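Local coordinates for tannase (Fusobacterium nucleatum subsp. nucleatum ATCC 25586, PDB 6YQ4), which probably hydrolyses ester bonds in gallotannins, against which it gives the bacterium detoxicant activity, and binds a magnesium ion, at residues Asp7-Pro12 / Leu146-Glu151; Tyr32-Tyr37 / Asn48-Ile53. All coordinates share one frame; numbering follows the deposited sequence.

Contact 1 (Asp7-Pro12 / Leu146-Glu151); sequences DLKFNP and LYLNDE. With MG (magnesium ion), chain E.
The side-chain amide of Asn-149 meets the backbone of Leu-8 at its edge and that of Phe-10 over one face. In the amide plane, ND2 gives a fairly straight hydrogen bond of 3.1 Å to Leu-8 O. The N-H of Phe-10 comes from above the plane to hydrogen-bond OD1, 2.7 Å from N, and CB of Phe-10 sits on the same face, 3.5 Å from CG of Asn-149. Beyond the oxygen, slightly toward the other face, CD of Lys-9 approaches OD1 to 3.0 Å. Asparagine suits this place because one short amide offers the backbone on either side of Lys-9 both donor and acceptor. It is the first residue to leave the helical conformation, and its ND2 also bonds to Tyr-145 O. CD2 of Leu-148 lies 4.4 Å from CB of Leu-8 and 3.9 Å from NZ of Lys-9, an exposed residue whose long, flexible chain can span the helix end. Asp-150 holds the magnesium ion through O (2.5 Å) and OD2 (2.4 Å), with Met-153 O and Gly-155 O completing the protein ligands. With CG anti to its backbone N (chi1 170°), Phe-10 keeps CB on Asn-149 while its ring leads away; its apolar side chain touches Met-153 and Tyr-145. The loop before strand 16-21 is thus fastened to the C-terminal end of helix 134-148, whose Leu-146 packs against strand 73-76.

Contact 2 (Tyr32-Tyr37 / Asn48-Ile53); sequences YENIIY and NMNIYI
Asn-48 and Asn-34 meet through different first torsions: CG of Asn-48 stands between its backbone N and carbonyl carbon (chi1 69°), whereas CG of Asn-34 is anti to its carbonyl carbon (chi1 -50°). The side chains run side by side, and ND2 of Asn-34 hydrogen-bonds OD1 of Asn-48 at 3.0 Å from above the carbonyl plane. ND2 of Asn-48 turns to Lys-44 O, so both ends of this buried amide are used. Asn-34 has left-handed backbone angles, which asparagine tolerates well, in a beta bulge that shifts the register by one residue. Antiparallel hydrogen-bonded pairs flank it: Tyr-32 with Ile-51 (hydrogen bond Tyr-32 N to Ile-51 O, 2.8 Å) and Ile-35 with Met-49 (Met-49 N to Ile-35 O, 2.8 Å). Between them, the N-H of Asn-34 bonds to OD1 of Asn-50, 2.7 Å from N and nearly in line with the C=O, so a side chain replaces a backbone acceptor. Tyr-37 crosses Met-49 at about a right angle, its CD2 3.5 Å from CB of Met-49, and its hydroxyl bonds to Gly-115 O. CE2 of Tyr-32 packs on CD1 of Ile-53 (4.0 Å). Tyr-32, Ile-35, Met-49 and Ile-51 share one face, where apolar Ile-35 and Met-49 suit their contact with Tyr-145 of helix 134-148. The hairpin continues the main sheet: Lys-18 of strand 16-21 salt-bridges Glu-33, while strand 48-54 bonds along strand 110-114.

How the contacts relate
The centres of contacts 1 and 2 are 11 Å apart, on the same side of the chain's centre. Along the chain, residues 7-12 come first, then both strands of contact 2, and finally 146-151, so the segments of contact 1 bracket the hairpin in sequence. Residues 8-12 touch the hairpin and the end of helix 134-148 at once: the Phe-10 ring meets that of Tyr-32, whose OH probably bonds to Pro-12 O, and CD2 of Leu-8 packs on Ile-36 O. Tyr-145 and Met-153 are shared neighbours. Together the two contacts join helix 134-148, the antiparallel end of the mixed sheet and the magnesium-binding residues, consistent with an alpha/beta-hydrolase fold.

Contact 1 (Asp7-Pro12 / Leu146-Glu151)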
loop_
_atom_site.group_PDB
_atom_site.type_symbol
_atom_site.label_atom_id
_atom_site.label_comp_id
_atom_site.label_asym_id
_atom_site.label_seq_id
_atom_site.Cartn_x
_atom_site.Cartn_y
_atom_site.Cartn_z
ATOM N N ASP A 7 6.897 -29.017 7.654
ATOM C CA ASP A 7 5.763 -29.117 8.564
ATOM C C ASP A 7 5.330 -27.728 9.027
ATOM O O ASP A 7 6.165 -26.865 9.325
ATOM C CB ASP A 7 6.129 -29.994 9.757
ATOM C CG ASP A 7 5.153 -29.858 10.892
ATOM O OD1 ASP A 7 4.057 -30.451 10.812
ATOM O OD2 ASP A 7 5.484 -29.147 11.860
ATOM N N LEU A 8 4.012 -27.515 9.093
ATOM C CA LEU A 8 3.446 -26.182 9.268
ATOM C C LEU A 8 2.851 -25.908 10.642
ATOM O O LEU A 8 2.283 -24.828 10.836
ATOM C CB LEU A 8 2.367 -25.919 8.211
ATOM C CG LEU A 8 2.887 -25.518 6.834
ATOM C CD1 LEU A 8 1.787 -24.886 6.001
ATOM C CD2 LEU A 8 4.136 -24.612 6.945
ATOM N N LYS A 9 2.939 -26.829 11.599
ATOM C CA LYS A 9 2.334 -26.552 12.894
ATOM C C LYS A 9 3.288 -25.753 13.772
ATOM O O LYS A 9 4.507 -25.950 13.754
ATOM C CB LYS A 9 1.875 -27.829 13.604
ATOM C CG LYS A 9 0.344 -28.062 13.429
ATOM C CD LYS A 9 -0.500 -27.079 14.282
ATOM C CE LYS A 9 -1.994 -27.414 14.358
ATOM N NZ LYS A 9 -2.578 -27.882 13.073
ATOM N N PHE A 10 2.704 -24.840 14.531
ATOM C CA PHE A 10 3.436 -23.885 15.343
ATOM C C PHE A 10 3.822 -24.520 16.671
ATOM O O PHE A 10 2.985 -25.111 17.364
ATOM C CB PHE A 10 2.557 -22.656 15.557
ATOM C CG PHE A 10 3.075 -21.689 16.565
ATOM C CD1 PHE A 10 4.011 -20.735 16.209
ATOM C CD2 PHE A 10 2.593 -21.705 17.864
ATOM C CE1 PHE A 10 4.479 -19.822 17.140
ATOM C CE2 PHE A 10 3.050 -20.803 18.795
ATOM C CZ PHE A 10 3.998 -19.855 18.434
ATOM N N ASN A 11 5.090 -24.378 17.031
ATOM C CA ASN A 11 5.607 -24.962 18.256
ATOM C C ASN A 11 5.762 -23.883 19.316
ATOM O O ASN A 11 6.727 -23.108 19.266
ATOM C CB ASN A 11 6.945 -25.649 17.984
ATOM C CG ASN A 11 7.306 -26.621 19.057
ATOM O OD1 ASN A 11 7.088 -26.360 20.238
ATOM N ND2 ASN A 11 7.838 -27.770 18.660
ATOM N N PRO A 12 4.858 -23.789 20.295
ATOM C CA PRO A 12 4.982 -22.746 21.328
ATOM C C PRO A 12 6.198 -22.914 22.223
ATOM O O PRO A 12 6.452 -22.039 23.061
ATOM C CB PRO A 12 3.678 -22.895 22.146
ATOM C CG PRO A 12 2.763 -23.729 21.303
ATOM C CD PRO A 12 3.662 -24.622 20.489
ATOM N N LEU A 146 -1.510 -18.554 9.980
ATOM C CA LEU A 146 -2.052 -18.049 11.240
ATOM C C LEU A 146 -3.356 -18.736 11.614
ATOM O O LEU A 146 -3.549 -19.101 12.780
ATOM C CB LEU A 146 -2.262 -16.546 11.163
ATOM C CG LEU A 146 -0.982 -15.734 10.989
ATOM C CD1 LEU A 146 -1.305 -14.249 11.122
ATOM C CD2 LEU A 146 0.042 -16.161 12.001
ATOM N N TYR A 147 -4.269 -18.919 10.647
ATOM C CA TYR A 147 -5.549 -19.573 10.952
ATOM C C TYR A 147 -5.354 -21.038 11.317
ATOM O O TYR A 147 -5.949 -21.525 12.285
ATOM C CB TYR A 147 -6.516 -19.453 9.766
ATOM C CG TYR A 147 -7.269 -18.140 9.748
ATOM C CD1 TYR A 147 -8.233 -17.850 10.717
ATOM C CD2 TYR A 147 -7.001 -17.176 8.782
ATOM C CE1 TYR A 147 -8.920 -16.637 10.711
ATOM C CE2 TYR A 147 -7.685 -15.960 8.763
ATOM C CZ TYR A 147 -8.640 -15.695 9.729
ATOM O OH TYR A 147 -9.300 -14.487 9.699
ATOM N N LEU A 148 -4.519 -21.754 10.551
ATOM C CA LEU A 148 -4.259 -23.166 10.820
ATOM C C LEU A 148 -3.748 -23.395 12.235
ATOM O O LEU A 148 -4.053 -24.427 12.847
ATOM C CB LEU A 148 -3.261 -23.708 9.798
ATOM C CG LEU A 148 -3.024 -25.224 9.866
ATOM C CD1 LEU A 148 -3.394 -25.928 8.577
ATOM C CD2 LEU A 148 -1.577 -25.506 10.202
ATOM N N ASN A 149 -2.983 -22.452 12.779
ATOM C CA ASN A 149 -2.380 -22.599 14.097
ATOM C C ASN A 149 -3.070 -21.768 15.156
ATOM O O ASN A 149 -2.481 -21.539 16.214
ATOM C CB ASN A 149 -0.909 -22.201 14.063
ATOM C CG ASN A 149 -0.077 -23.146 13.275
ATOM O OD1 ASN A 149 0.206 -24.252 13.720
ATOM N ND2 ASN A 149 0.337 -22.720 12.098
ATOM N N ASP A 150 -4.281 -21.274 14.882
ATOM C CA ASP A 150 -4.944 -20.389 15.837
ATOM C C ASP A 150 -5.145 -21.076 17.181
ATOM O O ASP A 150 -4.908 -20.474 18.236
ATOM C CB ASP A 150 -6.282 -19.908 15.265
ATOM C CG ASP A 150 -6.879 -18.745 16.053
ATOM O OD1 ASP A 150 -8.079 -18.444 15.854
ATOM O OD2 ASP A 150 -6.150 -18.135 16.866
ATOM N N GLU A 151 -5.548 -22.350 17.164
ATOM C CA GLU A 151 -5.950 -22.999 18.406
ATOM C C GLU A 151 -4.766 -23.228 19.326
ATOM O O GLU A 151 -4.933 -23.282 20.547
ATOM C CB GLU A 151 -6.665 -24.312 18.110
ATOM C CG GLU A 151 -8.018 -24.088 17.427
ATOM C CD GLU A 151 -8.744 -25.383 17.090
ATOM O OE1 GLU A 151 -8.160 -26.475 17.296
ATOM O OE2 GLU A 151 -9.905 -25.306 16.626
HETATM MG MG MG E . -5.021 -18.083 19.016
#

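Contact 2 (Tyr32-Tyr37 / Asn48-Ile53)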
loop_
_atom_site.group_PDB
_atom_site.type_symbol
_atom_site.label_atom_id
_atom_site.label_comp_id
_atom_site.label_asym_id
_atom_site.label_seq_id
_atom_site.Cartn_x
_atom_site.Cartn_y
_atom_site.Cartn_z
ATOM N N TYR A 32 9.530 -16.107 17.919
ATOM C CA TYR A 32 9.511 -17.308 17.077
ATOM C C TYR A 32 9.958 -16.888 15.674
ATOM O O TYR A 32 9.156 -16.484 14.838
ATOM C CB TYR A 32 8.137 -17.931 17.067
ATOM C CG TYR A 32 7.586 -18.194 18.447
ATOM C CD1 TYR A 32 7.588 -19.486 18.983
ATOM C CD2 TYR A 32 7.055 -17.156 19.221
ATOM C CE1 TYR A 32 7.071 -19.740 20.255
ATOM C CE2 TYR A 32 6.553 -17.405 20.506
ATOM C CZ TYR A 32 6.557 -18.696 21.007
ATOM O OH TYR A 32 6.052 -18.938 22.269
ATOM N N GLU A 33 11.252 -16.989 15.412
ATOM C CA GLU A 33 11.822 -16.296 14.272
ATOM C C GLU A 33 11.942 -17.204 13.055
ATOM O O GLU A 33 12.251 -18.394 13.175
ATOM C CB GLU A 33 13.174 -15.695 14.642
ATOM C CG GLU A 33 13.030 -14.406 15.435
ATOM C CD GLU A 33 14.105 -14.228 16.496
ATOM O OE1 GLU A 33 14.649 -15.247 16.994
ATOM O OE2 GLU A 33 14.389 -13.059 16.843
ATOM N N ASN A 34 11.648 -16.620 11.894
ATOM C CA ASN A 34 11.866 -17.185 10.561
ATOM C C ASN A 34 11.245 -18.571 10.404
ATOM O O ASN A 34 11.898 -19.545 10.046
ATOM C CB ASN A 34 13.355 -17.170 10.209
ATOM C CG ASN A 34 13.975 -15.795 10.438
ATOM O OD1 ASN A 34 14.653 -15.558 11.443
ATOM N ND2 ASN A 34 13.673 -14.854 9.535
ATOM N N ILE A 35 9.940 -18.606 10.636
ATOM C CA ILE A 35 9.101 -19.772 10.386
ATOM C C ILE A 35 8.744 -19.826 8.903
ATOM O O ILE A 35 8.168 -18.879 8.358
ATOM C CB ILE A 35 7.830 -19.702 11.239
ATOM C CG1 ILE A 35 8.167 -19.852 12.725
ATOM C CG2 ILE A 35 6.816 -20.722 10.739
ATOM C CD1 ILE A 35 7.343 -18.983 13.618
ATOM N N ILE A 36 9.073 -20.933 8.246
ATOM C CA ILE A 36 8.562 -21.155 6.897
ATOM C C ILE A 36 7.062 -21.413 7.002
ATOM O O ILE A 36 6.635 -22.386 7.629
ATOM C CB ILE A 36 9.291 -22.323 6.215
ATOM C CG1 ILE A 36 10.815 -22.189 6.377
ATOM C CG2 ILE A 36 8.935 -22.391 4.729
ATOM C CD1 ILE A 36 11.404 -21.015 5.630
ATOM N N TYR A 37 6.254 -20.525 6.420
ATOM C CA TYR A 37 4.794 -20.607 6.524
ATOM C C TYR A 37 4.179 -21.266 5.297
ATOM O O TYR A 37 3.074 -20.922 4.868
ATOM C CB TYR A 37 4.178 -19.224 6.755
ATOM C CG TYR A 37 4.558 -18.171 5.739
ATOM C CD1 TYR A 37 3.985 -18.145 4.470
ATOM C CD2 TYR A 37 5.492 -17.182 6.059
ATOM C CE1 TYR A 37 4.348 -17.174 3.542
ATOM C CE2 TYR A 37 5.840 -16.201 5.153
ATOM C CZ TYR A 37 5.275 -16.204 3.896
ATOM O OH TYR A 37 5.657 -15.223 3.000
ATOM N N ASN A 48 9.281 -16.553 4.771
ATOM C CA ASN A 48 9.218 -16.927 6.176
ATOM C C ASN A 48 8.629 -15.766 6.974
ATOM O O ASN A 48 8.510 -14.645 6.475
ATOM C CB ASN A 48 10.587 -17.317 6.716
ATOM C CG ASN A 48 11.521 -16.139 6.812
ATOM O OD1 ASN A 48 11.384 -15.287 7.698
ATOM N ND2 ASN A 48 12.494 -16.082 5.904
ATOM N N MET A 49 8.285 -16.038 8.237
ATOM C CA MET A 49 7.576 -15.081 9.078
ATOM C C MET A 49 8.076 -15.128 10.520
ATOM O O MET A 49 8.334 -16.204 11.064
ATOM C CB MET A 49 6.080 -15.359 9.033
ATOM C CG MET A 49 5.267 -14.626 10.058
ATOM S SD MET A 49 3.495 -14.895 9.760
ATOM C CE MET A 49 3.432 -16.687 9.650
ATOM N N ASN A 50 8.187 -13.950 11.136
ATOM C CA ASN A 50 8.544 -13.801 12.542
ATOM C C ASN A 50 7.289 -13.537 13.356
ATOM O O ASN A 50 6.495 -12.654 13.007
ATOM C CB ASN A 50 9.508 -12.634 12.757
ATOM C CG ASN A 50 10.844 -12.858 12.120
ATOM O OD1 ASN A 50 11.285 -13.991 11.971
ATOM N ND2 ASN A 50 11.509 -11.772 11.743
ATOM N N ILE A 51 7.134 -14.266 14.455
ATOM C CA ILE A 51 5.998 -14.107 15.356
ATOM C C ILE A 51 6.521 -13.715 16.732
ATOM O O ILE A 51 7.388 -14.395 17.288
ATOM C CB ILE A 51 5.160 -15.389 15.434
ATOM C CG1 ILE A 51 4.518 -15.683 14.079
ATOM C CG2 ILE A 51 4.114 -15.268 16.533
ATOM C CD1 ILE A 51 3.648 -16.926 14.111
ATOM N N TYR A 52 6.001 -12.615 17.268
ATOM C CA TYR A 52 6.378 -12.109 18.581
ATOM C C TYR A 52 5.158 -12.095 19.492
ATOM O O TYR A 52 4.101 -11.568 19.120
ATOM C CB TYR A 52 6.963 -10.712 18.466
ATOM C CG TYR A 52 8.114 -10.645 17.502
ATOM C CD1 TYR A 52 9.346 -11.207 17.825
ATOM C CD2 TYR A 52 7.971 -10.041 16.257
ATOM C CE1 TYR A 52 10.405 -11.147 16.950
ATOM C CE2 TYR A 52 9.026 -9.977 15.380
ATOM C CZ TYR A 52 10.242 -10.526 15.734
ATOM O OH TYR A 52 11.289 -10.467 14.854
ATOM N N ILE A 53 5.298 -12.677 20.676
ATOM C CA ILE A 53 4.182 -12.750 21.613
ATOM C C ILE A 53 4.604 -12.170 22.961
ATOM O O ILE A 53 5.664 -12.548 23.490
ATOM C CB ILE A 53 3.698 -14.197 21.766
ATOM C CG1 ILE A 53 3.481 -14.821 20.389
ATOM C CG2 ILE A 53 2.441 -14.264 22.658
ATOM C CD1 ILE A 53 2.785 -16.167 20.457
#